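SsDNA binding protein (Pyrococcus furiosus, PDB 4PSM) binds single-stranded DNA, probably enclosing it in a tunnel system formed between the subunits of its assembly. Local coordinates at residues 59-64 and 85-90; 64-69 and 79-84. All coordinates share one frame; numbering follows the deposited sequence.

Interaction 1 (59-64 and 85-90); sequences EDVVRI and ETYKKE
Strands 61-64 and 85-87, the ends of the longer strands 61-71 and 74-87, run antiparallel, their axes 4.6 Å apart at closest approach and their directions 167° apart; their pairing is the open end of an antiparallel beta hairpin. V61 faces Y87 and R63 faces E85 in hydrogen-bonded pairs, with V62 and T86 as the non-hydrogen-bonded pair between them. V61 N gives an almost straight bond (177°) to Y87 O; the return bond from Y87 N to V61 O is strongly bent and weak. R63 N reaches E85 O at 2.8 Å on a lone pair of the carbonyl. Just before V61, D60 uses its carboxylate to hold the residues that follow Y87: OD1 takes the backbone N-H of K89 at 3.0 Å through its anti lone pair, while OD2 forms a salt bridge with K88 NZ at 2.9 Å, approached from above the carboxylate plane. K88 bends at chi2 and chi3 to lie alongside D60, and OD2 also accepts the backbone N-H of K57. An alanine here would remove the acceptor of the K89 and K57 N-H groups and the partner of the K88 ammonium, and would probably loosen the chain just beyond Y87 and before D60. On the face bearing V61, R63, E85 and Y87, the Y87 hydroxyl donates to E85 OE1 at 2.8 Å. The same oxygen sits at the edge of the R63 guanidinium, 3.5 Å from NE in a long salt bridge. R63 bends at chi3 (63°) and crosses the tyrosine obliquely, its CD 3.6 Å from Y87 OH. NH1 of R63 is salt-bridged to E101 of the second subunit. F9 of strand 4-11 meets the R63 guanidinium in a cation-pi contact and the Y87 ring edge-to-face, while L95 of helix 93-141 packs against V61 and Y87.

Interaction 2 (64-69 and 79-84); sequences ISVDFN and LDSLEI
L82 holds CG anti to its backbone N (chi1 177°), and its CD1 branch carries the apolar contact with segment 64-69. I64 lies alongside it, both side chains pointing the same way, and I64 CG2 touches L82 CD1 at 3.8 Å. L82 CD1 also meets V66 CB at 3.8 Å and lies 3.1 Å from S65 O, so it is packed tightly against the strand backbone between the two aliphatic residues. V66 holds CG2 anti to its backbone N, which sets this methyl 3.7 Å from S81 OG. The pairing belongs to an antiparallel beta hairpin, strand 61-71 with strand 74-87, the latter interrupted here: 79-81 take helical backbone angles before the chain pairs again, through E83 and I84. S65 and E83 form a hydrogen-bonded pair in which S65 N meets E83 O at 3.0 Å and E83 N returns to S65 O, the latter donor standing above the carbonyl plane. Their side chains share a face of the sheet, where S65 CB abuts E83 CG. S81 ties the interrupted part to strand 61-71. Its OG, placed between the backbone N and carbonyl carbon (chi1 63°), accepts the D67 N-H at 2.9 Å and donates to N78 O, so two hydrogen bonds hold the hydroxyl; D67 CB flanks S81 OG at 3.4 Å. Helix 33-53 covers the aliphatic side, with I47 against I64, L43 against V66 and L51 against I84.

Both interactions lie in one beta hairpin, strands 61-71 and 74-87, with their centres about 17 Å apart and I64 common to the two. Along the chain, interaction 2 is nested inside the loop that interaction 1 closes: it lies nearer the hairpin turn, whereas 59-64 with 85-90 forms the open end. Strand 61-71 is central in the three-stranded antiparallel sheet, between 4-11 and 74-87. The two ends meet different surroundings. Interaction 2 packs against helix 33-53 of its own chain; interaction 1 leads into the long helix 93-141 and touches the second subunit, linking the sheet to the subunit interface of the DNA-binding assembly.

Interaction 1 (59-64 and 85-90)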
ATOM      1  N   GLU A  59     -28.505 -32.352   3.144  1.00 53.28           N
ATOM      2  CA  GLU A  59     -27.432 -33.305   3.456  1.00 66.67           C
ATOM      3  C   GLU A  59     -27.057 -34.129   2.230  1.00 36.41           C
ATOM      4  O   GLU A  59     -25.961 -34.676   2.144  1.00 44.90           O
ATOM      5  CB  GLU A  59     -27.845 -34.263   4.585  1.00 40.04           C
ATOM      6  CG  GLU A  59     -28.047 -33.606   5.942  1.00 95.20           C
ATOM      7  CD  GLU A  59     -29.256 -32.691   5.980  1.00127.74           C
ATOM      8  OE1 GLU A  59     -30.378 -33.166   5.696  1.00 80.02           O
ATOM      9  OE2 GLU A  59     -29.083 -31.494   6.290  1.00168.77           O
ATOM     10  N   ASP A  60     -27.982 -34.227   1.288  1.00 32.67           N
ATOM     11  CA  ASP A  60     -27.721 -34.951   0.059  1.00 43.33           C
ATOM     12  C   ASP A  60     -26.652 -34.246  -0.759  1.00 53.41           C
ATOM     13  O   ASP A  60     -26.361 -33.068  -0.555  1.00 30.14           O
ATOM     14  CB  ASP A  60     -29.001 -35.104  -0.769  1.00 33.21           C
ATOM     15  CG  ASP A  60     -30.070 -35.915  -0.048  1.00 60.61           C
ATOM     16  OD1 ASP A  60     -29.720 -36.869   0.685  1.00 30.79           O
ATOM     17  OD2 ASP A  60     -31.264 -35.593  -0.213  1.00 37.35           O
ATOM     18  N   VAL A  61     -26.074 -34.983  -1.692  1.00 31.73           N
ATOM     19  CA  VAL A  61     -25.081 -34.437  -2.587  1.00 43.61           C
ATOM     20  C   VAL A  61     -25.631 -34.438  -4.003  1.00 38.43           C
ATOM     21  O   VAL A  61     -26.260 -35.393  -4.438  1.00 37.67           O
ATOM     22  CB  VAL A  61     -23.769 -35.232  -2.515  1.00 34.18           C
ATOM     23  CG1 VAL A  61     -22.846 -34.850  -3.657  1.00 41.02           C
ATOM     24  CG2 VAL A  61     -23.098 -35.006  -1.161  1.00 22.54           C
ATOM     25  N   VAL A  62     -25.396 -33.346  -4.713  1.00 44.58           N
ATOM     26  CA  VAL A  62     -25.865 -33.216  -6.077  1.00 30.63           C
ATOM     27  C   VAL A  62     -24.697 -32.921  -7.011  1.00 47.40           C
ATOM     28  O   VAL A  62     -23.623 -32.511  -6.575  1.00 40.76           O
ATOM     29  CB  VAL A  62     -26.906 -32.082  -6.195  1.00 60.27           C
ATOM     30  CG1 VAL A  62     -28.028 -32.290  -5.193  1.00 35.60           C
ATOM     31  CG2 VAL A  62     -26.242 -30.721  -5.972  1.00 37.45           C
ATOM     32  N   ARG A  63     -24.915 -33.167  -8.296  1.00 35.78           N
ATOM     33  CA  ARG A  63     -24.056 -32.645  -9.345  1.00 35.34           C
ATOM     34  C   ARG A  63     -24.950 -31.900 -10.314  1.00 34.46           C
ATOM     35  O   ARG A  63     -25.989 -32.410 -10.719  1.00 39.68           O
ATOM     36  CB  ARG A  63     -23.324 -33.759 -10.080  1.00 23.10           C
ATOM     37  CG  ARG A  63     -22.336 -34.519  -9.231  1.00 53.76           C
ATOM     38  CD  ARG A  63     -21.717 -35.648 -10.033  1.00 67.64           C
ATOM     39  NE  ARG A  63     -20.948 -35.151 -11.169  1.00 68.76           N
ATOM     40  CZ  ARG A  63     -19.664 -34.819 -11.106  1.00 63.68           C
ATOM     41  NH1 ARG A  63     -19.004 -34.929  -9.959  1.00 53.77           N
ATOM     42  NH2 ARG A  63     -19.036 -34.376 -12.184  1.00 66.52           N
ATOM     43  N   ILE A  64     -24.542 -30.694 -10.686  1.00 34.95           N
ATOM     44  CA  ILE A  64     -25.333 -29.878 -11.593  1.00 21.91           C
ATOM     45  C   ILE A  64     -24.567 -29.569 -12.872  1.00 37.14           C
ATOM     46  O   ILE A  64     -23.402 -29.171 -12.842  1.00 49.41           O
ATOM     47  CB  ILE A  64     -25.791 -28.568 -10.921  1.00 48.25           C
ATOM     48  CG1 ILE A  64     -26.720 -28.885  -9.747  1.00 35.60           C
ATOM     49  CG2 ILE A  64     -26.470 -27.651 -11.941  1.00 39.63           C
ATOM     50  CD1 ILE A  64     -27.162 -27.678  -8.965  1.00 52.23           C
ATOM     51  N   GLU A  85     -27.941 -34.531 -11.061  1.00 41.74           N
ATOM     52  CA  GLU A  85     -27.669 -35.822 -10.452  1.00 37.30           C
ATOM     53  C   GLU A  85     -27.745 -35.680  -8.944  1.00 50.54           C
ATOM     54  O   GLU A  85     -27.198 -34.741  -8.369  1.00 44.56           O
ATOM     55  CB  GLU A  85     -26.293 -36.325 -10.867  1.00 32.53           C
ATOM     56  CG  GLU A  85     -26.137 -36.510 -12.369  1.00 64.19           C
ATOM     57  CD  GLU A  85     -24.717 -36.859 -12.767  1.00133.75           C
ATOM     58  OE1 GLU A  85     -23.844 -36.901 -11.875  1.00157.70           O
ATOM     59  OE2 GLU A  85     -24.470 -37.087 -13.970  1.00156.27           O
ATOM     60  N   THR A  86     -28.434 -36.612  -8.302  1.00 35.31           N
ATOM     61  CA  THR A  86     -28.611 -36.554  -6.856  1.00 47.46           C
ATOM     62  C   THR A  86     -27.998 -37.773  -6.174  1.00 26.79           C
ATOM     63  O   THR A  86     -27.940 -38.853  -6.748  1.00 52.13           O
ATOM     64  CB  THR A  86     -30.096 -36.429  -6.478  1.00 41.34           C
ATOM     65  OG1 THR A  86     -30.263 -36.743  -5.091  1.00 79.03           O
ATOM     66  CG2 THR A  86     -30.938 -37.382  -7.311  1.00 92.82           C
ATOM     67  N   TYR A  87     -27.532 -37.588  -4.948  1.00 54.92           N
ATOM     68  CA  TYR A  87     -26.921 -38.673  -4.197  1.00 39.81           C
ATOM     69  C   TYR A  87     -27.352 -38.600  -2.745  1.00 67.80           C
ATOM     70  O   TYR A  87     -26.884 -37.742  -2.002  1.00 30.63           O
ATOM     71  CB  TYR A  87     -25.402 -38.604  -4.310  1.00 29.88           C
ATOM     72  CG  TYR A  87     -24.930 -38.617  -5.741  1.00 59.18           C
ATOM     73  CD1 TYR A  87     -24.618 -39.807  -6.377  1.00 46.19           C
ATOM     74  CD2 TYR A  87     -24.817 -37.436  -6.465  1.00 38.22           C
ATOM     75  CE1 TYR A  87     -24.193 -39.824  -7.692  1.00 47.80           C
ATOM     76  CE2 TYR A  87     -24.395 -37.445  -7.783  1.00 43.52           C
ATOM     77  CZ  TYR A  87     -24.086 -38.646  -8.388  1.00 46.86           C
ATOM     78  OH  TYR A  87     -23.666 -38.671  -9.695  1.00 67.74           O
ATOM     79  N   LYS A  88     -28.251 -39.499  -2.352  1.00 46.38           N
ATOM     80  CA  LYS A  88     -28.816 -39.478  -1.009  1.00 37.46           C
ATOM     81  C   LYS A  88     -27.760 -39.807   0.031  1.00 51.17           C
ATOM     82  O   LYS A  88     -26.980 -40.742  -0.143  1.00 47.31           O
ATOM     83  CB  LYS A  88     -29.981 -40.454  -0.908  1.00 37.17           C
ATOM     84  CG  LYS A  88     -30.998 -40.296  -2.022  1.00 61.73           C
ATOM     85  CD  LYS A  88     -31.687 -38.942  -1.961  1.00 40.48           C
ATOM     86  CE  LYS A  88     -32.412 -38.747  -0.637  1.00 27.95           C
ATOM     87  NZ  LYS A  88     -33.319 -37.548  -0.638  1.00 36.88           N
ATOM     88  N   LYS A  89     -27.730 -39.022   1.103  1.00 45.36           N
ATOM     89  CA  LYS A  89     -26.774 -39.225   2.181  1.00 47.71           C
ATOM     90  C   LYS A  89     -26.742 -40.686   2.640  1.00 46.79           C
ATOM     91  O   LYS A  89     -25.673 -41.272   2.805  1.00 59.69           O
ATOM     92  CB  LYS A  89     -27.108 -38.312   3.364  1.00 27.46           C
ATOM     93  CG  LYS A  89     -26.206 -38.525   4.576  1.00 49.20           C
ATOM     94  CD  LYS A  89     -26.755 -37.831   5.806  1.00 81.09           C
ATOM     95  CE  LYS A  89     -25.872 -38.074   7.017  1.00 96.30           C
ATOM     96  NZ  LYS A  89     -26.381 -37.375   8.233  1.00110.56           N
ATOM     97  N   GLU A  90     -27.923 -41.266   2.841  1.00 44.33           N
ATOM     98  CA  GLU A  90     -28.040 -42.627   3.366  1.00 68.99           C
ATOM     99  C   GLU A  90     -27.479 -43.686   2.415  1.00 36.10           C
ATOM    100  O   GLU A  90     -27.095 -44.773   2.841  1.00 46.66           O
ATOM    101  CB  GLU A  90     -29.496 -42.941   3.720  1.00 74.48           C
ATOM    102  CG  GLU A  90     -29.698 -43.420   5.145  1.00 94.29           C
ATOM    103  CD  GLU A  90     -30.846 -42.710   5.835  1.00139.32           C
ATOM    104  OE1 GLU A  90     -31.103 -41.534   5.505  1.00160.41           O
ATOM    105  OE2 GLU A  90     -31.492 -43.330   6.706  1.00136.72           O
TER

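Interaction 2 (64-69 and 79-84)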
ATOM      1  N   ILE A  64     -24.542 -30.694 -10.686  1.00 34.95           N
ATOM      2  CA  ILE A  64     -25.333 -29.878 -11.593  1.00 21.91           C
ATOM      3  C   ILE A  64     -24.567 -29.569 -12.872  1.00 37.14           C
ATOM      4  O   ILE A  64     -23.402 -29.171 -12.842  1.00 49.41           O
ATOM      5  CB  ILE A  64     -25.791 -28.568 -10.921  1.00 48.25           C
ATOM      6  CG1 ILE A  64     -26.720 -28.885  -9.747  1.00 35.60           C
ATOM      7  CG2 ILE A  64     -26.470 -27.651 -11.941  1.00 39.63           C
ATOM      8  CD1 ILE A  64     -27.162 -27.678  -8.965  1.00 52.23           C
ATOM      9  N   SER A  65     -25.237 -29.768 -13.995  1.00 28.40           N
ATOM     10  CA  SER A  65     -24.676 -29.465 -15.295  1.00 47.37           C
ATOM     11  C   SER A  65     -25.701 -28.663 -16.083  1.00 47.55           C
ATOM     12  O   SER A  65     -26.906 -28.873 -15.967  1.00 40.98           O
ATOM     13  CB  SER A  65     -24.329 -30.749 -16.046  1.00 51.87           C
ATOM     14  OG  SER A  65     -23.581 -31.632 -15.230  1.00 81.05           O
ATOM     15  N   VAL A  66     -25.223 -27.731 -16.885  1.00 40.41           N
ATOM     16  CA  VAL A  66     -26.120 -26.951 -17.713  1.00 52.81           C
ATOM     17  C   VAL A  66     -25.326 -26.204 -18.765  1.00 38.76           C
ATOM     18  O   VAL A  66     -24.320 -25.560 -18.464  1.00 49.09           O
ATOM     19  CB  VAL A  66     -26.966 -25.966 -16.877  1.00 51.78           C
ATOM     20  CG1 VAL A  66     -26.079 -24.919 -16.227  1.00 43.26           C
ATOM     21  CG2 VAL A  66     -28.036 -25.313 -17.746  1.00 59.03           C
ATOM     22  N   ASP A  67     -25.770 -26.326 -20.007  1.00 54.64           N
ATOM     23  CA  ASP A  67     -25.185 -25.569 -21.095  1.00 62.84           C
ATOM     24  C   ASP A  67     -25.835 -24.200 -21.135  1.00 54.75           C
ATOM     25  O   ASP A  67     -26.993 -24.029 -20.728  1.00 33.26           O
ATOM     26  CB  ASP A  67     -25.367 -26.294 -22.428  1.00 80.70           C
ATOM     27  CG  ASP A  67     -24.448 -27.491 -22.565  1.00133.08           C
ATOM     28  OD1 ASP A  67     -23.352 -27.336 -23.141  1.00178.77           O
ATOM     29  OD2 ASP A  67     -24.822 -28.585 -22.093  1.00110.50           O
ATOM     30  N   PHE A  68     -25.072 -23.221 -21.600  1.00 45.06           N
ATOM     31  CA  PHE A  68     -25.559 -21.859 -21.703  1.00 54.18           C
ATOM     32  C   PHE A  68     -24.780 -21.166 -22.803  1.00 73.08           C
ATOM     33  O   PHE A  68     -23.736 -21.647 -23.242  1.00 48.87           O
ATOM     34  CB  PHE A  68     -25.367 -21.120 -20.378  1.00 39.59           C
ATOM     35  CG  PHE A  68     -23.927 -20.838 -20.050  1.00 79.02           C
ATOM     36  CD1 PHE A  68     -23.366 -19.600 -20.327  1.00 58.55           C
ATOM     37  CD2 PHE A  68     -23.129 -21.817 -19.476  1.00 63.50           C
ATOM     38  CE1 PHE A  68     -22.037 -19.340 -20.033  1.00 58.63           C
ATOM     39  CE2 PHE A  68     -21.800 -21.563 -19.180  1.00 74.30           C
ATOM     40  CZ  PHE A  68     -21.255 -20.320 -19.457  1.00 64.07           C
ATOM     41  N   ASN A  69     -25.297 -20.037 -23.257  1.00 78.80           N
ATOM     42  CA  ASN A  69     -24.594 -19.261 -24.253  1.00 72.53           C
ATOM     43  C   ASN A  69     -24.471 -17.818 -23.814  1.00 77.88           C
ATOM     44  O   ASN A  69     -25.319 -17.305 -23.079  1.00 55.43           O
ATOM     45  CB  ASN A  69     -25.303 -19.350 -25.600  1.00 98.00           C
ATOM     46  CG  ASN A  69     -24.427 -19.956 -26.669  1.00127.95           C
ATOM     47  OD1 ASN A  69     -23.614 -19.266 -27.287  1.00138.80           O
ATOM     48  ND2 ASN A  69     -24.586 -21.254 -26.896  1.00120.37           N
ATOM     49  N   LEU A  79     -32.298 -24.289 -20.484  1.00 51.08           N
ATOM     50  CA  LEU A  79     -32.919 -25.061 -19.417  1.00 51.88           C
ATOM     51  C   LEU A  79     -33.109 -26.530 -19.788  1.00 57.24           C
ATOM     52  O   LEU A  79     -33.182 -27.399 -18.917  1.00 79.09           O
ATOM     53  CB  LEU A  79     -34.254 -24.427 -19.038  1.00 44.83           C
ATOM     54  CG  LEU A  79     -34.214 -23.307 -17.989  1.00 71.89           C
ATOM     55  CD1 LEU A  79     -32.817 -22.901 -17.510  1.00 71.63           C
ATOM     56  CD2 LEU A  79     -35.153 -22.117 -18.240  1.00 80.47           C
ATOM     57  N   ASP A  80     -33.184 -26.803 -21.084  1.00 58.23           N
ATOM     58  CA  ASP A  80     -33.327 -28.168 -21.567  1.00 71.54           C
ATOM     59  C   ASP A  80     -32.116 -29.006 -21.173  1.00 65.29           C
ATOM     60  O   ASP A  80     -32.252 -30.168 -20.799  1.00 60.69           O
ATOM     61  CB  ASP A  80     -33.503 -28.179 -23.087  1.00113.49           C
ATOM     62  CG  ASP A  80     -34.643 -27.291 -23.550  1.00142.70           C
ATOM     63  OD1 ASP A  80     -35.776 -27.801 -23.693  1.00111.39           O
ATOM     64  OD2 ASP A  80     -34.405 -26.082 -23.769  1.00146.27           O
ATOM     65  N   SER A  81     -30.934 -28.403 -21.251  1.00 59.29           N
ATOM     66  CA  SER A  81     -29.677 -29.107 -20.997  1.00 39.78           C
ATOM     67  C   SER A  81     -29.389 -29.352 -19.511  1.00 48.46           C
ATOM     68  O   SER A  81     -28.428 -30.041 -19.172  1.00 37.53           O
ATOM     69  CB  SER A  81     -28.508 -28.333 -21.618  1.00 66.70           C
ATOM     70  OG  SER A  81     -28.359 -27.052 -21.012  1.00 36.71           O
ATOM     71  N   LEU A  82     -30.211 -28.792 -18.628  1.00 47.65           N
ATOM     72  CA  LEU A  82     -29.965 -28.891 -17.191  1.00 47.20           C
ATOM     73  C   LEU A  82     -30.106 -30.311 -16.668  1.00 64.93           C
ATOM     74  O   LEU A  82     -31.144 -30.952 -16.837  1.00 44.19           O
ATOM     75  CB  LEU A  82     -30.900 -27.982 -16.400  1.00 34.36           C
ATOM     76  CG  LEU A  82     -30.717 -28.119 -14.891  1.00 32.31           C
ATOM     77  CD1 LEU A  82     -29.352 -27.589 -14.472  1.00 32.40           C
ATOM     78  CD2 LEU A  82     -31.836 -27.427 -14.131  1.00 40.98           C
ATOM     79  N   GLU A  83     -29.052 -30.787 -16.019  1.00 77.42           N
ATOM     80  CA  GLU A  83     -29.059 -32.095 -15.389  1.00 42.46           C
ATOM     81  C   GLU A  83     -28.740 -31.953 -13.908  1.00 47.64           C
ATOM     82  O   GLU A  83     -27.796 -31.267 -13.523  1.00 50.73           O
ATOM     83  CB  GLU A  83     -28.055 -33.029 -16.066  1.00 62.30           C
ATOM     84  CG  GLU A  83     -27.540 -32.518 -17.405  1.00125.17           C
ATOM     85  CD  GLU A  83     -26.896 -33.607 -18.241  1.00139.19           C
ATOM     86  OE1 GLU A  83     -25.666 -33.556 -18.451  1.00127.49           O
ATOM     87  OE2 GLU A  83     -27.627 -34.513 -18.696  1.00138.35           O
ATOM     88  N   ILE A  84     -29.552 -32.588 -13.078  1.00 49.77           N
ATOM     89  CA  ILE A  84     -29.310 -32.612 -11.649  1.00 45.61           C
ATOM     90  C   ILE A  84     -29.177 -34.059 -11.174  1.00 68.53           C
ATOM     91  O   ILE A  84     -30.175 -34.737 -10.937  1.00 61.85           O
ATOM     92  CB  ILE A  84     -30.445 -31.932 -10.864  1.00 38.86           C
ATOM     93  CG1 ILE A  84     -30.697 -30.519 -11.387  1.00 34.72           C
ATOM     94  CG2 ILE A  84     -30.120 -31.906  -9.378  1.00 33.17           C
ATOM     95  CD1 ILE A  84     -31.816 -29.803 -10.668  1.00 54.93           C
TER